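Local structure of lipoprotein (Streptococcus pneumoniae serotype 4, 6JF1) at residues N89-N92 with D98-A101; T124-I129 with A154-L159. The protein probably captures L-methionine outside the cell and delivers it to an ABC importer, as a lipid-anchored substrate-binding protein of the NlpA family. All coordinates share one frame; numbering follows the deposited sequence.

Contact 1: N89-N92 with D98-A101; sequences NNWN and DLVA
The indole of Trp91 and the carboxamide of Asn92 are the two flat groups that helix 85-95 turns to the chain entering strand 100-107. Leu99 reaches the six-membered ring of the indole obliquely, with CD1 3.6 Å from CZ3 of Trp91. At the indole edge, in the ring plane, lies OD1 of the adjacent Asn92. The carboxamide in turn faces the backbone of Leu99 and binds it twice. ND2 of Asn92 donates to O of Leu99 at 2.9 Å, a fairly straight bond (155°) that lies close to the amide plane and meets a lone pair of the carbonyl. The return bond, from N of Leu99 to OD1 of Asn92 at 3.1 Å, is more bent, and the donor stands 32° away from the plane of the accepting carbonyl. With CG set anti to its own carbonyl carbon (chi1 -87°), Asn92 extends the amide across to the other segment. Helix 68-73 adds Asn69, which touches both Trp91 and Leu99, and the backbone of Val100 pairs with Ala235. The amide offers a donor and an acceptor together, so one asparagine engages both N and O of buried Leu99, and the paired bonds restrict rotation of its carboxamide.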
ATOM      1  N   ASN A  89      12.948  -0.976  -0.797  1.00 20.36           N
ATOM      2  CA  ASN A  89      14.327  -0.641  -0.386  1.00 22.40           C
ATOM      3  C   ASN A  89      14.546  -1.099   1.057  1.00 20.88           C
ATOM      4  O   ASN A  89      15.534  -1.735   1.356  1.00 22.16           O
ATOM      5  CB  ASN A  89      14.616   0.852  -0.561  1.00 27.34           C
ATOM      6  CG  ASN A  89      14.647   1.267  -2.028  1.00 38.45           C
ATOM      7  OD1 ASN A  89      15.119   0.519  -2.891  1.00 41.97           O
ATOM      8  ND2 ASN A  89      14.126   2.445  -2.338  1.00 39.68           N
ATOM      9  N   ASN A  90      13.610  -0.793   1.932  1.00 20.52           N
ATOM     10  CA  ASN A  90      13.771  -1.162   3.319  1.00 22.00           C
ATOM     11  C   ASN A  90      13.773  -2.697   3.498  1.00 22.66           C
ATOM     12  O   ASN A  90      14.577  -3.248   4.282  1.00 20.34           O
ATOM     13  CB  ASN A  90      12.702  -0.497   4.187  1.00 22.54           C
ATOM     14  CG  ASN A  90      12.867  -0.846   5.650  1.00 26.18           C
ATOM     15  OD1 ASN A  90      13.715  -0.258   6.315  1.00 27.25           O
ATOM     16  ND2 ASN A  90      12.097  -1.807   6.141  1.00 20.22           N
ATOM     17  N   TRP A  91      12.853  -3.382   2.820  1.00 19.82           N
ATOM     18  CA  TRP A  91      12.741  -4.836   2.909  1.00 20.21           C
ATOM     19  C   TRP A  91      14.044  -5.498   2.401  1.00 20.14           C
ATOM     20  O   TRP A  91      14.511  -6.467   2.982  1.00 19.97           O
ATOM     21  CB  TRP A  91      11.538  -5.340   2.094  1.00 19.77           C
ATOM     22  CG  TRP A  91      11.295  -6.803   2.336  1.00 19.25           C
ATOM     23  CD1 TRP A  91      10.512  -7.352   3.319  1.00 20.62           C
ATOM     24  CD2 TRP A  91      11.904  -7.908   1.647  1.00 19.30           C
ATOM     25  NE1 TRP A  91      10.544  -8.729   3.252  1.00 20.20           N
ATOM     26  CE2 TRP A  91      11.401  -9.093   2.241  1.00 20.53           C
ATOM     27  CE3 TRP A  91      12.759  -8.011   0.533  1.00 21.09           C
ATOM     28  CZ2 TRP A  91      11.766 -10.359   1.785  1.00 19.84           C
ATOM     29  CZ3 TRP A  91      13.137  -9.268   0.094  1.00 20.38           C
ATOM     30  CH2 TRP A  91      12.643 -10.423   0.718  1.00 21.09           C
ATOM     31  N   ASN A  92      14.570  -5.022   1.274  1.00 19.02           N
ATOM     32  CA  ASN A  92      15.804  -5.561   0.740  1.00 22.52           C
ATOM     33  C   ASN A  92      16.908  -5.409   1.809  1.00 25.24           C
ATOM     34  O   ASN A  92      17.594  -6.390   2.131  1.00 26.43           O
ATOM     35  CB  ASN A  92      16.221  -4.849  -0.547  1.00 21.14           C
ATOM     36  CG  ASN A  92      15.609  -5.440  -1.806  1.00 20.05           C
ATOM     37  OD1 ASN A  92      15.127  -6.576  -1.778  1.00 18.77           O
ATOM     38  ND2 ASN A  92      15.572  -4.650  -2.880  1.00 18.46           N
ATOM     39  N   ASP A  98      17.915  -8.469  -2.926  1.00 26.07           N
ATOM     40  CA  ASP A  98      18.025  -7.445  -3.944  1.00 27.06           C
ATOM     41  C   ASP A  98      16.947  -7.666  -5.025  1.00 27.06           C
ATOM     42  O   ASP A  98      17.289  -7.776  -6.210  1.00 26.80           O
ATOM     43  CB  ASP A  98      19.460  -7.393  -4.488  1.00 34.29           C
ATOM     44  CG  ASP A  98      19.902  -8.655  -5.219  1.00 41.60           C
ATOM     45  OD1 ASP A  98      19.206  -9.711  -5.095  1.00 42.46           O
ATOM     46  OD2 ASP A  98      20.940  -8.584  -5.925  1.00 53.65           O
ATOM     47  N   LEU A  99      15.670  -7.774  -4.637  1.00 21.48           N
ATOM     48  CA  LEU A  99      14.555  -7.694  -5.608  1.00 18.80           C
ATOM     49  C   LEU A  99      14.578  -6.304  -6.248  1.00 18.56           C
ATOM     50  O   LEU A  99      15.034  -5.351  -5.652  1.00 18.66           O
ATOM     51  CB  LEU A  99      13.213  -7.859  -4.880  1.00 18.21           C
ATOM     52  CG  LEU A  99      13.116  -9.077  -3.959  1.00 22.43           C
ATOM     53  CD1 LEU A  99      11.770  -9.095  -3.215  1.00 19.87           C
ATOM     54  CD2 LEU A  99      13.339 -10.370  -4.749  1.00 21.93           C
ATOM     55  N   VAL A 100      14.028  -6.206  -7.437  1.00 18.70           N
ATOM     56  CA  VAL A 100      14.156  -4.976  -8.234  1.00 20.14           C
ATOM     57  C   VAL A 100      12.756  -4.581  -8.709  1.00 19.47           C
ATOM     58  O   VAL A 100      11.920  -5.457  -8.901  1.00 18.87           O
ATOM     59  CB  VAL A 100      15.115  -5.164  -9.432  1.00 19.78           C
ATOM     60  CG1 VAL A 100      16.538  -5.495  -8.956  1.00 22.38           C
ATOM     61  CG2 VAL A 100      14.646  -6.243 -10.412  1.00 19.26           C
ATOM     62  N   ALA A 101      12.550  -3.274  -8.898  1.00 18.71           N
ATOM     63  CA  ALA A 101      11.367  -2.707  -9.497  1.00 18.65           C
ATOM     64  C   ALA A 101      11.555  -2.754 -11.020  1.00 21.37           C
ATOM     65  O   ALA A 101      12.672  -2.450 -11.476  1.00 21.65           O
ATOM     66  CB  ALA A 101      11.226  -1.269  -9.037  1.00 17.95           C
TER

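Contact 2: T124-I129 with A154-L159; sequences TKVEDI and AGLIKL
Val126 lays its CG1 methyl against the branched end of Leu156, crossing it obliquely, where a short 3-10 turn at 126-128 packs beside the chain that leaves helix 141-153. That helix ends in a Schellman motif: Gly155 adopts positive phi (78°), and two bonds return to the last helical turn before the backbone proceeds toward strand 158-159. Leu156 follows the turn at once and points its side chain to the 3-10 segment.

No hydrogen bond crosses the contact; apart from the carbonyl O of Ala154, 3.6 Å from CG1 of Val126, the touching groups are apolar. CG1 of Val126 sits 3.6 Å from both CG and CD2 of Leu156, and CD1 of the leucine is only slightly farther from the same methyl, so one valine methyl sits against the branch point and both methyls of the leucine. The torsion that sets CG1 anti to the backbone N of Val126 (chi1 172°) sends this branch to the leucine and to O of Ala154, while CG2 makes a looser touch, 4.4 Å from CB of Ala154. Ile129 comes in at about a right angle to Leu156 and supplies a second, looser touch through its terminal methyl.

The 3-10 turn is closed by its own backbone bonds, Asp128 N to Lys125 O and Ile129 N to Val126 O, which bring Val126 and Ile129 to the same leucine. Leu179 touches both Ile129 and Leu156, and Leu151 of helix 141-153 also packs on Leu156, so Ile129 and Leu156 belong to a wider apolar cluster. Lys177 NZ bonds to the carbonyls of Glu127 and Ile129. On the leucine, CD2 is the methyl shared by both partners, with CD1 of Ile129 4.1 Å away.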
ATOM      1  N   THR A 124     -14.977  15.601  12.024  1.00 39.97           N
ATOM      2  CA  THR A 124     -14.909  16.070  10.678  1.00 39.44           C
ATOM      3  C   THR A 124     -13.738  17.050  10.542  1.00 38.69           C
ATOM      4  O   THR A 124     -13.517  17.540   9.462  1.00 40.88           O
ATOM      5  CB  THR A 124     -16.261  16.629  10.214  1.00 47.37           C
ATOM      6  OG1 THR A 124     -16.434  17.860  10.917  1.00 48.91           O
ATOM      7  N   LYS A 125     -12.973  17.320  11.604  1.00 39.44           N
ATOM      8  CA  LYS A 125     -11.719  18.117  11.442  1.00 38.58           C
ATOM      9  C   LYS A 125     -10.641  17.593  12.403  1.00 38.68           C
ATOM     10  O   LYS A 125     -10.960  17.039  13.465  1.00 37.00           O
ATOM     11  CB  LYS A 125     -11.967  19.615  11.646  1.00 39.26           C
ATOM     12  N   VAL A 126      -9.379  17.787  12.021  1.00 36.50           N
ATOM     13  CA  VAL A 126      -8.213  17.350  12.836  1.00 38.76           C
ATOM     14  C   VAL A 126      -8.271  17.991  14.226  1.00 40.14           C
ATOM     15  O   VAL A 126      -8.027  17.326  15.247  1.00 42.55           O
ATOM     16  CB  VAL A 126      -6.875  17.660  12.134  1.00 38.00           C
ATOM     17  CG1 VAL A 126      -5.688  17.395  13.050  1.00 43.74           C
ATOM     18  CG2 VAL A 126      -6.723  16.869  10.846  1.00 36.59           C
ATOM     19  N   GLU A 127      -8.598  19.279  14.241  1.00 41.28           N
ATOM     20  CA  GLU A 127      -8.645  20.117  15.457  1.00 42.23           C
ATOM     21  C   GLU A 127      -9.603  19.515  16.497  1.00 41.44           C
ATOM     22  O   GLU A 127      -9.428  19.733  17.694  1.00 50.10           O
ATOM     23  CB  GLU A 127      -8.928  21.578  15.074  1.00 42.27           C
ATOM     24  CG  GLU A 127     -10.401  21.895  14.860  1.00 48.22           C
ATOM     25  N   ASP A 128     -10.549  18.686  16.073  1.00 41.63           N
ATOM     26  CA  ASP A 128     -11.536  18.106  16.984  1.00 41.18           C
ATOM     27  C   ASP A 128     -11.023  16.810  17.625  1.00 44.52           C
ATOM     28  O   ASP A 128     -11.680  16.281  18.548  1.00 42.83           O
ATOM     29  CB  ASP A 128     -12.880  17.866  16.289  1.00 48.08           C
ATOM     30  CG  ASP A 128     -13.507  19.117  15.684  1.00 52.91           C
ATOM     31  OD1 ASP A 128     -12.905  20.210  15.807  1.00 60.20           O
ATOM     32  OD2 ASP A 128     -14.601  18.992  15.102  1.00 54.83           O
ATOM     33  N   ILE A 129      -9.897  16.255  17.167  1.00 42.42           N
ATOM     34  CA  ILE A 129      -9.397  15.055  17.861  1.00 41.11           C
ATOM     35  C   ILE A 129      -9.205  15.468  19.330  1.00 42.34           C
ATOM     36  O   ILE A 129      -8.659  16.526  19.600  1.00 40.64           O
ATOM     37  CB  ILE A 129      -8.120  14.465  17.207  1.00 37.19           C
ATOM     38  CG1 ILE A 129      -8.396  13.869  15.823  1.00 34.63           C
ATOM     39  CG2 ILE A 129      -7.475  13.431  18.118  1.00 36.62           C
ATOM     40  CD1 ILE A 129      -7.240  13.993  14.849  1.00 35.84           C
ATOM     41  N   ALA A 154      -0.127  17.428   9.638  1.00 28.32           N
ATOM     42  CA  ALA A 154      -1.520  17.763  10.064  1.00 31.88           C
ATOM     43  C   ALA A 154      -1.534  18.647  11.327  1.00 34.65           C
ATOM     44  O   ALA A 154      -2.596  18.939  11.887  1.00 39.74           O
ATOM     45  CB  ALA A 154      -2.337  16.495  10.280  1.00 27.51           C
ATOM     46  N   GLY A 155      -0.350  18.969  11.841  1.00 35.27           N
ATOM     47  CA  GLY A 155      -0.176  19.816  12.995  1.00 33.17           C
ATOM     48  C   GLY A 155      -0.440  19.147  14.333  1.00 37.17           C
ATOM     49  O   GLY A 155      -0.656  19.847  15.326  1.00 36.81           O
ATOM     50  N   LEU A 156      -0.388  17.827  14.416  1.00 35.66           N
ATOM     51  CA  LEU A 156      -0.751  17.151  15.664  1.00 34.43           C
ATOM     52  C   LEU A 156       0.498  16.879  16.518  1.00 34.78           C
ATOM     53  O   LEU A 156       0.376  16.612  17.706  1.00 37.96           O
ATOM     54  CB  LEU A 156      -1.433  15.829  15.310  1.00 34.37           C
ATOM     55  CG  LEU A 156      -2.837  15.937  14.718  1.00 39.47           C
ATOM     56  CD1 LEU A 156      -3.172  14.681  13.908  1.00 39.17           C
ATOM     57  CD2 LEU A 156      -3.862  16.153  15.831  1.00 37.51           C
ATOM     58  N   ILE A 157       1.680  16.863  15.912  1.00 32.53           N
ATOM     59  CA  ILE A 157       2.920  16.412  16.594  1.00 34.41           C
ATOM     60  C   ILE A 157       4.081  17.124  15.902  1.00 35.14           C
ATOM     61  O   ILE A 157       3.894  17.682  14.817  1.00 32.85           O
ATOM     62  CB  ILE A 157       3.113  14.868  16.561  1.00 32.23           C
ATOM     63  CG1 ILE A 157       3.318  14.278  15.156  1.00 28.71           C
ATOM     64  CG2 ILE A 157       2.016  14.135  17.318  1.00 33.81           C
ATOM     65  CD1 ILE A 157       3.598  12.758  15.135  1.00 28.84           C
ATOM     66  N   LYS A 158       5.244  17.139  16.547  1.00 33.06           N
ATOM     67  CA  LYS A 158       6.474  17.501  15.870  1.00 33.42           C
ATOM     68  C   LYS A 158       7.447  16.355  16.105  1.00 32.44           C
ATOM     69  O   LYS A 158       7.397  15.731  17.161  1.00 28.22           O
ATOM     70  CB  LYS A 158       7.106  18.786  16.432  1.00 34.18           C
ATOM     71  CG  LYS A 158       6.425  20.076  15.986  1.00 44.75           C
ATOM     72  N   LEU A 159       8.342  16.150  15.147  1.00 29.94           N
ATOM     73  CA  LEU A 159       9.288  15.079  15.187  1.00 29.90           C
ATOM     74  C   LEU A 159      10.695  15.674  15.324  1.00 30.90           C
ATOM     75  O   LEU A 159      10.893  16.817  14.939  1.00 29.22           O
ATOM     76  CB  LEU A 159       9.168  14.307  13.864  1.00 28.47           C
ATOM     77  CG  LEU A 159       7.844  13.598  13.599  1.00 30.49           C
ATOM     78  CD1 LEU A 159       7.846  13.022  12.179  1.00 29.13           C
ATOM     79  CD2 LEU A 159       7.586  12.492  14.634  1.00 27.41           C
TER

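Contact 1 precedes contact 2 along the chain, and the two do not touch: their centres are 33 Å apart and their nearest atoms about 16 Å. They share no sheet. Contact 1 joins helix 85-95 to the chain that leads into strand 100-107 of the seven-stranded sheet, whereas contact 2 lies in the other lobe, between the loop leading to strand 134-138 and the end of helix 141-153. Methionine is bound between these lobes, and its pocket includes Phe87 from helix 85-95 and Asn143 and Arg146 from helix 141-153. Each contact thus involves a helix that also contributes to the pocket, although contact 2 itself lies away from the binding sites.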